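Local coordinates for protein HTH-type transcriptional regulator cbl (Escherichia coli K12, PDB 2FYI) that regulates transcription as a LysR-family DNA-binding protein, possibly an accessory regulator of the cys regulon, seen here as its cofactor-binding domain, at residues Thr12-Ile18 against Arg202-Phe208; Pro52-Ala56 against Gly67-Arg72; Pro77-Phe82 against Gly194-Gly198; Arg86-Ser90 against Thr123-Ile128; Leu107-Ala111 against Ala131-Leu137. All blocks are in the same frame, centred on the assembly; numbering follows the deposited sequence.

Contact 1 (Thr12-Ile18 against Arg202-Phe208); sequences TSGVLTI and RNYVWRF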
# COMPACT_ATOMS: atom_id res chain seq x y z
N THR A 12 0.56 -28.46 17.67
CA THR A 12 1.74 -27.72 17.29
C THR A 12 1.50 -26.27 17.64
O THR A 12 0.43 -25.73 17.41
CB THR A 12 2.05 -27.88 15.81
OG1 THR A 12 2.44 -29.23 15.56
CG2 THR A 12 3.17 -26.98 15.39
N SER A 13 2.49 -25.63 18.22
CA SER A 13 2.30 -24.27 18.70
C SER A 13 3.56 -23.43 18.47
O SER A 13 4.69 -23.96 18.44
CB SER A 13 1.86 -24.30 20.19
OG SER A 13 2.61 -23.43 21.03
N GLY A 14 3.35 -22.12 18.29
CA GLY A 14 4.43 -21.15 18.19
C GLY A 14 3.98 -19.96 17.38
O GLY A 14 2.80 -19.83 17.04
N VAL A 15 4.91 -19.09 17.04
CA VAL A 15 4.55 -17.94 16.26
C VAL A 15 5.24 -18.03 14.90
O VAL A 15 6.46 -18.18 14.82
CB VAL A 15 4.98 -16.65 16.96
CG1 VAL A 15 4.47 -15.45 16.20
CG2 VAL A 15 4.50 -16.65 18.40
N LEU A 16 4.46 -17.95 13.83
CA LEU A 16 5.04 -17.90 12.50
C LEU A 16 4.97 -16.47 12.00
O LEU A 16 3.89 -15.92 11.86
CB LEU A 16 4.26 -18.80 11.55
CG LEU A 16 4.67 -18.69 10.09
CD1 LEU A 16 6.09 -19.18 9.90
CD2 LEU A 16 3.73 -19.51 9.26
N THR A 17 6.12 -15.86 11.72
CA THR A 17 6.10 -14.52 11.19
C THR A 17 6.42 -14.52 9.69
O THR A 17 7.49 -14.97 9.28
CB THR A 17 7.05 -13.58 11.97
OG1 THR A 17 6.60 -13.47 13.32
CG2 THR A 17 7.04 -12.19 11.36
N ILE A 18 5.51 -13.99 8.88
CA ILE A 18 5.71 -13.89 7.44
C ILE A 18 5.80 -12.43 7.05
O ILE A 18 4.98 -11.63 7.47
CB ILE A 18 4.54 -14.49 6.69
CG1 ILE A 18 4.61 -16.01 6.83
CG2 ILE A 18 4.52 -14.01 5.22
CD1 ILE A 18 3.28 -16.69 6.61
N ARG A 202 11.31 -24.12 12.95
CA ARG A 202 10.23 -24.92 13.56
C ARG A 202 9.54 -25.76 12.50
O ARG A 202 9.57 -25.40 11.32
CB ARG A 202 9.18 -24.00 14.19
CG ARG A 202 9.67 -23.14 15.37
CD ARG A 202 9.84 -24.00 16.61
NE ARG A 202 8.87 -25.10 16.60
CZ ARG A 202 7.66 -25.05 17.14
NH1 ARG A 202 7.22 -23.96 17.77
NH2 ARG A 202 6.87 -26.11 17.07
N ASN A 203 8.90 -26.85 12.89
CA ASN A 203 8.31 -27.75 11.90
C ASN A 203 7.31 -27.06 10.97
O ASN A 203 7.28 -27.34 9.76
CB ASN A 203 7.67 -28.97 12.56
CG ASN A 203 6.53 -28.61 13.50
OD1 ASN A 203 6.70 -27.83 14.44
ND2 ASN A 203 5.35 -29.19 13.26
N TYR A 204 6.50 -26.16 11.53
CA TYR A 204 5.47 -25.48 10.75
C TYR A 204 5.97 -24.53 9.64
O TYR A 204 5.24 -24.27 8.66
CB TYR A 204 4.45 -24.80 11.65
CG TYR A 204 5.03 -23.82 12.62
CD1 TYR A 204 5.04 -24.10 14.00
CD2 TYR A 204 5.57 -22.61 12.19
CE1 TYR A 204 5.57 -23.18 14.93
CE2 TYR A 204 6.12 -21.68 13.11
CZ TYR A 204 6.11 -21.97 14.48
OH TYR A 204 6.64 -21.06 15.39
N VAL A 205 7.20 -24.01 9.76
CA VAL A 205 7.74 -23.13 8.72
C VAL A 205 7.96 -24.02 7.53
O VAL A 205 7.57 -23.69 6.42
CB VAL A 205 9.10 -22.52 9.11
CG1 VAL A 205 9.73 -21.74 7.94
CG2 VAL A 205 8.97 -21.67 10.36
N TRP A 206 8.57 -25.19 7.77
CA TRP A 206 8.88 -26.11 6.68
C TRP A 206 7.60 -26.51 5.96
O TRP A 206 7.55 -26.56 4.73
CB TRP A 206 9.65 -27.34 7.16
CG TRP A 206 10.94 -27.04 7.81
CD1 TRP A 206 11.31 -27.32 9.12
CD2 TRP A 206 12.07 -26.41 7.22
NE1 TRP A 206 12.60 -26.91 9.36
CE2 TRP A 206 13.09 -26.34 8.21
CE3 TRP A 206 12.34 -25.89 5.95
CZ2 TRP A 206 14.35 -25.77 7.96
CZ3 TRP A 206 13.58 -25.33 5.70
CH2 TRP A 206 14.57 -25.27 6.70
N ARG A 207 6.55 -26.76 6.74
CA ARG A 207 5.29 -27.10 6.14
C ARG A 207 4.66 -25.99 5.31
O ARG A 207 4.13 -26.24 4.25
CB ARG A 207 4.29 -27.59 7.17
CG ARG A 207 3.11 -28.20 6.44
CD ARG A 207 3.52 -29.54 5.83
NE ARG A 207 3.34 -30.58 6.84
CZ ARG A 207 2.21 -31.28 6.99
NH1 ARG A 207 1.18 -31.07 6.16
NH2 ARG A 207 2.11 -32.20 7.96
N PHE A 208 4.72 -24.76 5.80
CA PHE A 208 4.12 -23.65 5.07
C PHE A 208 4.62 -23.60 3.64
O PHE A 208 3.85 -23.37 2.72
CB PHE A 208 4.44 -22.33 5.74
CG PHE A 208 3.74 -21.16 5.11
CD1 PHE A 208 2.53 -20.73 5.60
CD2 PHE A 208 4.28 -20.51 4.00
CE1 PHE A 208 1.87 -19.65 5.00
CE2 PHE A 208 3.62 -19.43 3.41
CZ PHE A 208 2.41 -19.01 3.91

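Contact 2 (Pro52-Ala56 against Gly67-Arg72); sequences PQEIA and GIASER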
# COMPACT_ATOMS: atom_id res chain seq x y z
N PRO A 52 10.32 -4.96 -0.73
CA PRO A 52 11.16 -6.16 -0.88
C PRO A 52 12.48 -6.05 -0.11
O PRO A 52 12.95 -7.02 0.45
CB PRO A 52 11.39 -6.24 -2.39
CG PRO A 52 10.24 -5.48 -2.97
CD PRO A 52 9.97 -4.36 -2.02
N GLN A 53 13.06 -4.86 -0.07
CA GLN A 53 14.32 -4.67 0.62
C GLN A 53 14.20 -4.80 2.15
O GLN A 53 15.09 -5.35 2.82
CB GLN A 53 14.94 -3.35 0.19
CG GLN A 53 15.84 -2.71 1.23
CD GLN A 53 16.75 -1.62 0.62
OE1 GLN A 53 16.42 -0.98 -0.42
NE2 GLN A 53 17.92 -1.41 1.27
N GLU A 54 13.09 -4.30 2.70
CA GLU A 54 12.74 -4.53 4.10
C GLU A 54 12.59 -6.01 4.40
O GLU A 54 13.02 -6.50 5.44
CB GLU A 54 11.39 -3.91 4.39
CG GLU A 54 11.46 -2.63 5.17
CD GLU A 54 10.37 -1.65 4.78
OE1 GLU A 54 9.26 -2.05 4.30
OE2 GLU A 54 10.66 -0.45 4.95
N ILE A 55 11.93 -6.70 3.48
CA ILE A 55 11.66 -8.09 3.65
C ILE A 55 12.96 -8.85 3.73
O ILE A 55 13.13 -9.72 4.60
CB ILE A 55 10.86 -8.60 2.49
CG1 ILE A 55 9.62 -7.72 2.31
CG2 ILE A 55 10.45 -10.03 2.75
CD1 ILE A 55 8.57 -8.30 1.38
N ALA A 56 13.90 -8.51 2.87
CA ALA A 56 15.21 -9.15 2.91
C ALA A 56 15.91 -8.88 4.24
O ALA A 56 16.48 -9.77 4.84
CB ALA A 56 16.07 -8.70 1.75
N GLY A 67 10.02 -14.88 3.87
CA GLY A 67 9.84 -13.65 3.11
C GLY A 67 9.19 -13.98 1.78
O GLY A 67 9.56 -14.97 1.14
N ILE A 68 8.22 -13.17 1.37
CA ILE A 68 7.55 -13.42 0.09
C ILE A 68 7.43 -12.16 -0.73
O ILE A 68 6.77 -11.18 -0.32
CB ILE A 68 6.14 -13.99 0.29
CG1 ILE A 68 6.22 -15.35 1.00
CG2 ILE A 68 5.44 -14.11 -1.03
CD1 ILE A 68 5.06 -15.63 1.95
N ALA A 69 8.08 -12.17 -1.90
CA ALA A 69 8.11 -11.00 -2.78
C ALA A 69 8.52 -11.41 -4.18
O ALA A 69 8.98 -12.55 -4.41
CB ALA A 69 9.05 -9.97 -2.25
N SER A 70 8.35 -10.50 -5.14
CA SER A 70 8.78 -10.78 -6.53
C SER A 70 10.20 -10.29 -6.79
O SER A 70 10.80 -10.67 -7.77
CB SER A 70 7.84 -10.15 -7.56
OG SER A 70 6.56 -10.76 -7.59
N GLU A 71 10.73 -9.44 -5.93
CA GLU A 71 12.02 -8.83 -6.19
C GLU A 71 13.02 -9.15 -5.10
O GLU A 71 12.66 -9.49 -3.97
CB GLU A 71 11.86 -7.31 -6.33
CG GLU A 71 10.81 -6.87 -7.36
CD GLU A 71 11.26 -7.07 -8.83
OE1 GLU A 71 12.49 -7.19 -9.10
OE2 GLU A 71 10.37 -7.08 -9.73
N ARG A 72 14.30 -9.08 -5.45
CA ARG A 72 15.39 -9.08 -4.46
C ARG A 72 15.50 -10.25 -3.51
O ARG A 72 16.04 -10.03 -2.45
CB ARG A 72 15.27 -7.86 -3.53
CG ARG A 72 15.28 -6.52 -4.19
CD ARG A 72 16.34 -5.68 -3.55
NE ARG A 72 16.20 -4.25 -3.83
CZ ARG A 72 16.73 -3.29 -3.06
NH1 ARG A 72 17.43 -3.60 -1.97
NH2 ARG A 72 16.54 -2.01 -3.38

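Contact 3 (Pro77-Phe82 against Gly194-Gly198); sequences PQLVAF and GLKRG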
# COMPACT_ATOMS: atom_id res chain seq x y z
N PRO A 77 22.90 -13.10 -1.36
CA PRO A 77 23.82 -14.13 -0.90
C PRO A 77 23.41 -14.72 0.44
O PRO A 77 23.76 -15.86 0.75
CB PRO A 77 25.14 -13.37 -0.72
CG PRO A 77 25.05 -12.21 -1.61
CD PRO A 77 23.58 -11.82 -1.61
N GLN A 78 22.67 -13.97 1.25
CA GLN A 78 22.33 -14.49 2.58
C GLN A 78 20.97 -15.13 2.66
O GLN A 78 20.54 -15.57 3.71
CB GLN A 78 22.38 -13.41 3.61
CG GLN A 78 23.75 -13.06 4.05
CD GLN A 78 23.71 -11.82 4.90
OE1 GLN A 78 22.66 -11.11 4.98
NE2 GLN A 78 24.84 -11.53 5.55
N LEU A 79 20.25 -15.17 1.55
CA LEU A 79 18.98 -15.86 1.56
C LEU A 79 18.98 -17.01 0.58
O LEU A 79 19.89 -17.16 -0.22
CB LEU A 79 17.83 -14.89 1.27
CG LEU A 79 17.78 -13.64 2.15
CD1 LEU A 79 16.65 -12.79 1.65
CD2 LEU A 79 17.62 -13.97 3.63
N VAL A 80 17.95 -17.83 0.67
CA VAL A 80 17.72 -18.94 -0.25
C VAL A 80 16.26 -18.82 -0.69
O VAL A 80 15.37 -18.75 0.17
CB VAL A 80 17.87 -20.28 0.48
CG1 VAL A 80 17.57 -21.43 -0.45
CG2 VAL A 80 19.26 -20.43 1.07
N ALA A 81 15.99 -18.79 -1.99
CA ALA A 81 14.64 -18.53 -2.44
C ALA A 81 14.10 -19.62 -3.33
O ALA A 81 14.83 -20.17 -4.16
CB ALA A 81 14.58 -17.20 -3.13
N PHE A 82 12.82 -19.93 -3.17
CA PHE A 82 12.17 -20.92 -4.01
C PHE A 82 11.03 -20.24 -4.74
O PHE A 82 10.36 -19.37 -4.17
CB PHE A 82 11.59 -22.04 -3.16
CG PHE A 82 12.57 -22.65 -2.21
CD1 PHE A 82 12.81 -22.07 -0.98
CD2 PHE A 82 13.23 -23.83 -2.52
CE1 PHE A 82 13.72 -22.66 -0.06
CE2 PHE A 82 14.14 -24.42 -1.61
CZ PHE A 82 14.38 -23.82 -0.39
N GLY A 194 11.38 -16.98 0.40
CA GLY A 194 12.75 -16.98 0.89
C GLY A 194 12.88 -17.36 2.36
O GLY A 194 11.98 -17.12 3.16
N LEU A 195 14.01 -17.97 2.71
CA LEU A 195 14.35 -18.22 4.11
C LEU A 195 15.78 -17.78 4.30
O LEU A 195 16.55 -17.71 3.31
CB LEU A 195 14.28 -19.72 4.43
CG LEU A 195 12.96 -20.40 4.15
CD1 LEU A 195 13.08 -21.89 4.10
CD2 LEU A 195 12.02 -19.96 5.24
N LYS A 196 16.15 -17.51 5.55
CA LYS A 196 17.55 -17.24 5.87
C LYS A 196 18.40 -18.49 5.64
O LYS A 196 18.05 -19.59 6.09
CB LYS A 196 17.67 -16.78 7.30
CG LYS A 196 19.06 -16.40 7.75
CD LYS A 196 18.89 -15.91 9.18
CE LYS A 196 20.16 -16.01 9.98
NZ LYS A 196 21.00 -14.85 9.67
N ARG A 197 19.51 -18.33 4.94
CA ARG A 197 20.37 -19.47 4.63
C ARG A 197 21.08 -20.02 5.86
O ARG A 197 21.47 -19.27 6.74
CB ARG A 197 21.39 -19.05 3.58
CG ARG A 197 22.35 -20.10 3.18
CD ARG A 197 23.27 -19.47 2.20
NE ARG A 197 22.59 -19.22 0.94
CZ ARG A 197 22.39 -20.18 0.02
NH1 ARG A 197 22.84 -21.42 0.26
NH2 ARG A 197 21.77 -19.89 -1.12
N GLY A 198 21.23 -21.34 5.91
CA GLY A 198 21.81 -22.00 7.09
C GLY A 198 20.98 -21.88 8.37
O GLY A 198 21.44 -22.25 9.44

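Contact 4 (Arg86-Ser90 against Thr123-Ile128); sequences RWHHS and TGRSRI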
# COMPACT_ATOMS: atom_id res chain seq x y z
N ARG A 86 4.44 -18.12 -11.32
CA ARG A 86 4.71 -17.01 -12.25
C ARG A 86 3.49 -16.17 -12.61
O ARG A 86 2.36 -16.62 -12.51
CB ARG A 86 5.44 -17.48 -13.49
CG ARG A 86 6.80 -17.93 -13.11
CD ARG A 86 7.27 -18.99 -14.03
NE ARG A 86 8.30 -18.46 -14.91
CZ ARG A 86 8.10 -17.96 -16.14
NH1 ARG A 86 6.88 -17.92 -16.71
NH2 ARG A 86 9.16 -17.50 -16.81
N TRP A 87 3.75 -14.92 -12.97
CA TRP A 87 2.67 -13.98 -13.26
C TRP A 87 3.08 -12.87 -14.19
O TRP A 87 4.27 -12.57 -14.32
CB TRP A 87 2.16 -13.37 -11.98
CG TRP A 87 3.16 -12.56 -11.27
CD1 TRP A 87 4.04 -13.00 -10.34
CD2 TRP A 87 3.37 -11.15 -11.40
NE1 TRP A 87 4.78 -11.94 -9.86
CE2 TRP A 87 4.39 -10.79 -10.50
CE3 TRP A 87 2.79 -10.14 -12.19
CZ2 TRP A 87 4.84 -9.47 -10.36
CZ3 TRP A 87 3.24 -8.83 -12.05
CH2 TRP A 87 4.26 -8.51 -11.15
N HIS A 88 2.07 -12.27 -14.83
CA HIS A 88 2.28 -11.24 -15.83
C HIS A 88 1.51 -9.99 -15.50
O HIS A 88 0.49 -10.02 -14.81
CB HIS A 88 1.75 -11.70 -17.16
CG HIS A 88 2.61 -12.69 -17.86
ND1 HIS A 88 3.56 -12.32 -18.79
CD2 HIS A 88 2.66 -14.04 -17.79
CE1 HIS A 88 4.17 -13.39 -19.25
NE2 HIS A 88 3.64 -14.45 -18.67
N HIS A 89 1.97 -8.87 -16.06
CA HIS A 89 1.19 -7.65 -15.95
C HIS A 89 0.05 -7.65 -16.94
O HIS A 89 0.16 -8.19 -18.05
CB HIS A 89 2.05 -6.44 -16.23
CG HIS A 89 3.10 -6.20 -15.20
ND1 HIS A 89 4.43 -6.45 -15.44
CD2 HIS A 89 3.01 -5.73 -13.94
CE1 HIS A 89 5.12 -6.15 -14.36
NE2 HIS A 89 4.29 -5.71 -13.43
N SER A 90 -1.04 -7.02 -16.57
CA SER A 90 -2.02 -6.75 -17.58
C SER A 90 -2.43 -5.27 -17.61
O SER A 90 -1.98 -4.46 -16.79
CB SER A 90 -3.17 -7.75 -17.55
OG SER A 90 -4.01 -7.56 -16.43
N THR A 123 6.91 -4.83 -7.79
CA THR A 123 5.95 -5.54 -8.64
C THR A 123 6.26 -5.54 -10.14
O THR A 123 5.44 -5.17 -11.00
CB THR A 123 4.52 -5.11 -8.27
OG1 THR A 123 4.41 -5.20 -6.85
CG2 THR A 123 3.48 -6.05 -8.84
N GLY A 124 7.48 -5.95 -10.44
CA GLY A 124 7.89 -6.26 -11.80
C GLY A 124 8.05 -5.08 -12.72
O GLY A 124 7.96 -5.23 -13.92
N ARG A 125 8.30 -3.91 -12.16
CA ARG A 125 8.34 -2.67 -12.92
C ARG A 125 9.39 -2.76 -14.01
O ARG A 125 9.25 -2.18 -15.10
CB ARG A 125 8.64 -1.50 -11.98
CG ARG A 125 9.05 -0.24 -12.67
CD ARG A 125 7.96 0.32 -13.57
NE ARG A 125 8.53 1.44 -14.30
CZ ARG A 125 8.58 2.69 -13.86
NH1 ARG A 125 8.05 3.05 -12.70
NH2 ARG A 125 9.18 3.60 -14.59
N SER A 126 10.44 -3.52 -13.74
CA SER A 126 11.53 -3.56 -14.69
C SER A 126 11.19 -4.40 -15.90
O SER A 126 11.80 -4.23 -16.95
CB SER A 126 12.80 -4.07 -14.04
OG SER A 126 12.49 -5.33 -13.50
N ARG A 127 10.24 -5.31 -15.78
CA ARG A 127 9.77 -5.98 -16.97
C ARG A 127 9.11 -4.96 -17.86
O ARG A 127 9.22 -5.05 -19.08
CB ARG A 127 8.77 -7.08 -16.66
CG ARG A 127 9.28 -8.09 -15.71
CD ARG A 127 10.34 -8.84 -16.35
NE ARG A 127 11.36 -9.09 -15.36
CZ ARG A 127 11.48 -10.22 -14.66
NH1 ARG A 127 10.62 -11.23 -14.82
NH2 ARG A 127 12.46 -10.35 -13.79
N ILE A 128 8.42 -3.99 -17.25
CA ILE A 128 7.80 -2.90 -17.99
C ILE A 128 8.86 -1.98 -18.64
O ILE A 128 8.84 -1.77 -19.85
CB ILE A 128 6.82 -2.10 -17.11
CG1 ILE A 128 5.68 -2.99 -16.61
CG2 ILE A 128 6.26 -0.88 -17.86
CD1 ILE A 128 4.85 -2.36 -15.49

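Contact 5 (Leu107-Ala111 against Ala131-Leu137); sequences LESIA and AFARKGL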
# COMPACT_ATOMS: atom_id res chain seq x y z
N LEU A 107 3.43 -2.26 -27.92
CA LEU A 107 4.13 -1.45 -26.91
C LEU A 107 4.05 0.01 -27.28
O LEU A 107 3.70 0.85 -26.46
CB LEU A 107 5.58 -1.87 -26.78
CG LEU A 107 5.76 -3.07 -25.86
CD1 LEU A 107 7.16 -3.72 -25.97
CD2 LEU A 107 5.49 -2.62 -24.46
N GLU A 108 4.37 0.26 -28.54
CA GLU A 108 4.30 1.55 -29.18
C GLU A 108 2.95 2.27 -28.99
O GLU A 108 2.92 3.49 -28.76
CB GLU A 108 4.63 1.34 -30.65
CG GLU A 108 5.89 0.43 -30.91
CD GLU A 108 5.65 -1.10 -30.78
OE1 GLU A 108 4.65 -1.54 -30.18
OE2 GLU A 108 6.49 -1.88 -31.27
N SER A 109 1.85 1.53 -29.05
CA SER A 109 0.54 2.08 -28.79
C SER A 109 0.42 2.44 -27.33
O SER A 109 -0.05 3.51 -26.97
CB SER A 109 -0.52 1.06 -29.06
OG SER A 109 -0.64 0.87 -30.43
N ILE A 110 0.76 1.50 -26.46
CA ILE A 110 0.53 1.77 -25.08
C ILE A 110 1.39 2.97 -24.71
O ILE A 110 1.01 3.77 -23.86
CB ILE A 110 0.89 0.55 -24.25
CG1 ILE A 110 -0.03 -0.61 -24.64
CG2 ILE A 110 0.87 0.87 -22.75
CD1 ILE A 110 0.22 -1.93 -23.85
N ALA A 111 2.54 3.12 -25.37
CA ALA A 111 3.50 4.12 -24.90
C ALA A 111 3.00 5.57 -25.04
O ALA A 111 3.53 6.48 -24.41
CB ALA A 111 4.83 3.93 -25.56
N ALA A 131 10.75 -3.87 -21.45
CA ALA A 131 9.94 -4.09 -22.61
C ALA A 131 10.01 -2.81 -23.46
O ALA A 131 10.36 -2.90 -24.64
CB ALA A 131 8.54 -4.40 -22.23
N PHE A 132 9.75 -1.65 -22.86
CA PHE A 132 9.76 -0.40 -23.59
C PHE A 132 11.13 -0.06 -24.14
O PHE A 132 11.23 0.43 -25.28
CB PHE A 132 9.27 0.75 -22.73
CG PHE A 132 7.77 0.77 -22.55
CD1 PHE A 132 7.21 0.74 -21.28
CD2 PHE A 132 6.93 0.78 -23.66
CE1 PHE A 132 5.83 0.75 -21.09
CE2 PHE A 132 5.55 0.80 -23.49
CZ PHE A 132 5.00 0.77 -22.20
N ALA A 133 12.19 -0.30 -23.35
CA ALA A 133 13.53 0.06 -23.82
C ALA A 133 13.86 -0.69 -25.08
O ALA A 133 14.53 -0.17 -25.95
CB ALA A 133 14.53 -0.20 -22.81
N ARG A 134 13.40 -1.93 -25.20
CA ARG A 134 13.61 -2.63 -26.45
C ARG A 134 12.99 -1.86 -27.61
O ARG A 134 13.46 -1.99 -28.70
CB ARG A 134 13.05 -4.04 -26.41
CG ARG A 134 13.91 -5.04 -25.65
CD ARG A 134 13.14 -6.39 -25.43
NE ARG A 134 13.15 -6.85 -24.02
CZ ARG A 134 12.07 -7.06 -23.25
NH1 ARG A 134 10.84 -6.87 -23.74
NH2 ARG A 134 12.24 -7.46 -21.99
N LYS A 135 11.95 -1.05 -27.41
CA LYS A 135 11.48 -0.23 -28.53
C LYS A 135 12.07 1.19 -28.60
O LYS A 135 11.48 2.06 -29.25
CB LYS A 135 9.97 -0.10 -28.52
CG LYS A 135 9.27 -1.38 -28.68
CD LYS A 135 9.85 -2.15 -29.79
CE LYS A 135 9.42 -3.59 -29.65
NZ LYS A 135 9.11 -4.13 -31.01
N GLY A 136 13.21 1.44 -27.94
CA GLY A 136 13.74 2.81 -27.80
C GLY A 136 12.92 3.82 -26.97
O GLY A 136 13.13 5.03 -27.10
N LEU A 137 12.01 3.34 -26.10
CA LEU A 137 11.06 4.20 -25.44
C LEU A 137 11.15 4.27 -23.92
O LEU A 137 11.47 3.27 -23.25
CB LEU A 137 9.67 3.71 -25.74
CG LEU A 137 9.11 4.00 -27.12
CD1 LEU A 137 7.80 3.25 -27.30
CD2 LEU A 137 8.95 5.55 -27.35
O HOH W 1 8.99 -2.63 -32.99

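Contact 1 (Thr12-Ile18 against Arg202-Phe208)
L16 on strand 14-18 and V205 on helix 203-208 mark the closest backbone approach, their CA atoms 7.0 Å apart, where the helix runs across the strand at 40° between N-to-C directions. Y204 fills the space between them. Its CG stands between the backbone N and the carbonyl carbon (chi1 56°), a torsion that turns the ring toward the strand and sends OH to V15 O, a weak hydrogen bond of 2.9 Å. T12 CG2 meets the ring edge at CD1, while L16 CB passes CE2 at 3.8 Å. R202, the N-cap residue, curls back over Y204 and lays one guanidinium face above CE1. Its NH1 gives S13 O a nearly straight bond of 2.6 Å that lies in both the guanidinium and the carbonyl plane. G14 suits its place because a CB would press on the carbonyl O of S13 and come too close to Y204 OH and R202 NH1. This is helix-on-sheet packing in an alpha/beta lobe, consistent with the periplasmic-binding-protein fold of the family: strand 14-20 lies between strands 43-49 and 66-69, and helix 203-212 packs against that sheet. Branched aliphatic residues suit the buried side. L16 spreads its methyls, CD1 to V205 CG2 and CD2 to F208 CD1, and I18 CD1 sits over the F208 ring face in a CH-pi contact, 4.0 Å from the centroid.

Contact 2 (Pro52-Ala56 against Gly67-Arg72)
Q53 and R72 lie side by side at the exposed end of this contact. CB of Q53 rests over one face of the R72 guanidinium, 3.3 Å from NH1. CG, anti to the backbone N (chi1 152°), carries the extended chain past the same nitrogen. CD also lies against R72 NH1, NE2 is turned farther from it, at 3.9 Å, and OE1 reaches R72 NH2 in a weak hydrogen bond of 3.1 Å, the amide plane turned 46° from the guanidinium plane. Inward the contact becomes apolar. P52 lies in the first turn of helix 52-61, where a backbone N-H would have no acceptor within the helix, so a proline costs no helical bond; its CB sits beside E71 CB and 4.4 Å from A69 CB. I55 uses two branches: CG2 lies 3.7 Å from G67 CA, and CD1 meets A69 CB at 4.0 Å. G67 suits this spot because a CB would run into I55 CG2; the small A69 lets P52 and I55 approach the strand. The helix runs nearly antiparallel to strand 67-69, as the connecting helix of a beta-alpha-beta crossover from strand 43-49 to 66-69 past strand 14-20. On another side, E54 forms a salt bridge with R119 of the second subunit. Small apolar groups carry the buried part, whereas the polar pair, joined by a bent, weak bond, is likely to be adjustable.

Contact 3 (Pro77-Phe82 against Gly194-Gly198)
R197 reaches V80 by running straight out from the backbone, CG anti to the backbone N (chi1 179°), and then bending at chi3 (-71°), which lays the guanidinium flat over the V80 methyl CG2. V80 lies in strand 79-82, antiparallel to strand 194-196 in the domain's mixed sheet; R197 follows directly after the latter. V80 and L195 form the hydrogen-bonded pair: V80 N donates to L195 O and L195 N to V80 O, both at 3.0 Å. A81 and G194 form the next, non-hydrogen-bonded pair, brought to 4.1 Å between their CA atoms. V80 and L195 share a face of the sheet, covered by helices 203-212 and 218-226, and beta-branched valine suits both the extended backbone and that cover. L79 turns instead to A56 and L59 of helix 52-61. Beyond the last pair, R197 N still bonds Q78 O at 3.2 Å, so the strands stay joined past their regular end. An alanine in place of R197 would probably strip the guanidinium cover from V80 CG2 and leave L79 O without its weak side-chain donor. That donor is NH2, which approaches L79 O near the guanidinium plane at 3.4 Å.

Contact 4 (Arg86-Ser90 against Thr123-Ile128)
The H89 imidazole is flanked on both faces: I128 CD1 sits over its centre, 3.9 Å from the centroid in a CH-pi contact, and W87 presents its rim atom CZ3 to the opposite face. At the imidazole edge NE2 donates to T123 O, 2.7 Å away and within 4° of the ring plane, which fixes the rotation of the ring. CE1 lies beside G124 O on the same edge. W87, its CG between the backbone N and the carbonyl carbon (chi1 63°), reaches across to T123 with CH2, 3.5 Å from CG2. G124 suits the N-cap position of helix 125-134 because its phi is positive and a CB would strike H89. W87 NE1 bonds S70 OG, beyond strand 66-69. W87 and H89 lie on strand 79-94, which pairs with strands 189-196 and 161-165, consistent with a crossover strand between the two lobes of this binding-protein-like family, and there they meet the start of helix 125-134, with Y118 of strand 115-118 touching both H89 and T123.

Contact 5 (Leu107-Ala111 against Ala131-Leu137)
L107 and F132 pack closely on the buried side, CD2 of the leucine 3.6 Å from CE2 of the ring, whose edge also faces L107 O. The second L107 methyl, CD1, reaches A131 CB at 4.0 Å. I110 CG2 comes to the ring edge at CZ, and A111 CB touches both F132 CE2 and L137 CD1, the small alanine letting the leucine and the ring come close. Shortening F132 to an alanine is likely to open a gap among L107, I110 and A111. L137 is brought back to this core by a Schellman motif ending helix 125-134: L137 N bonds F132 O at 3.1 Å and G136 N bonds A133 O, with G136 at the positive-phi C-prime position that glycine readily adopts. K135 N also reaches F132 O, from the opposite face of its plane. The solvent side is looser. In the conformer described, E108 OE2 and K135 NZ make a long, weak salt bridge of 3.5 Å, also linked by a water, but E108 has a second conformer, which leaves this pairing doubtful.

Contacts 2 and 4 are the buried ones, near the chain's centre, whereas contacts 1, 3 and 5 are partly exposed and farther out, contact 5 on the opposite side of the centre from contact 1. The first four reach one mixed sheet. Contacts 1 and 2 meet at I18 and I68, contacts 2 and 3 through G67 O and G194 N, and contacts 1 and 3 at L195. Contacts 3 and 4 share strand 79-94; contacts 4 and 5 share helix 125-134. Chemistry follows place: backbone pairing dominates contact 3, apolar packing, partly aromatic in contacts 1 and 5, the inner sides of contacts 1, 2 and 5, and a bonded imidazole contact 4.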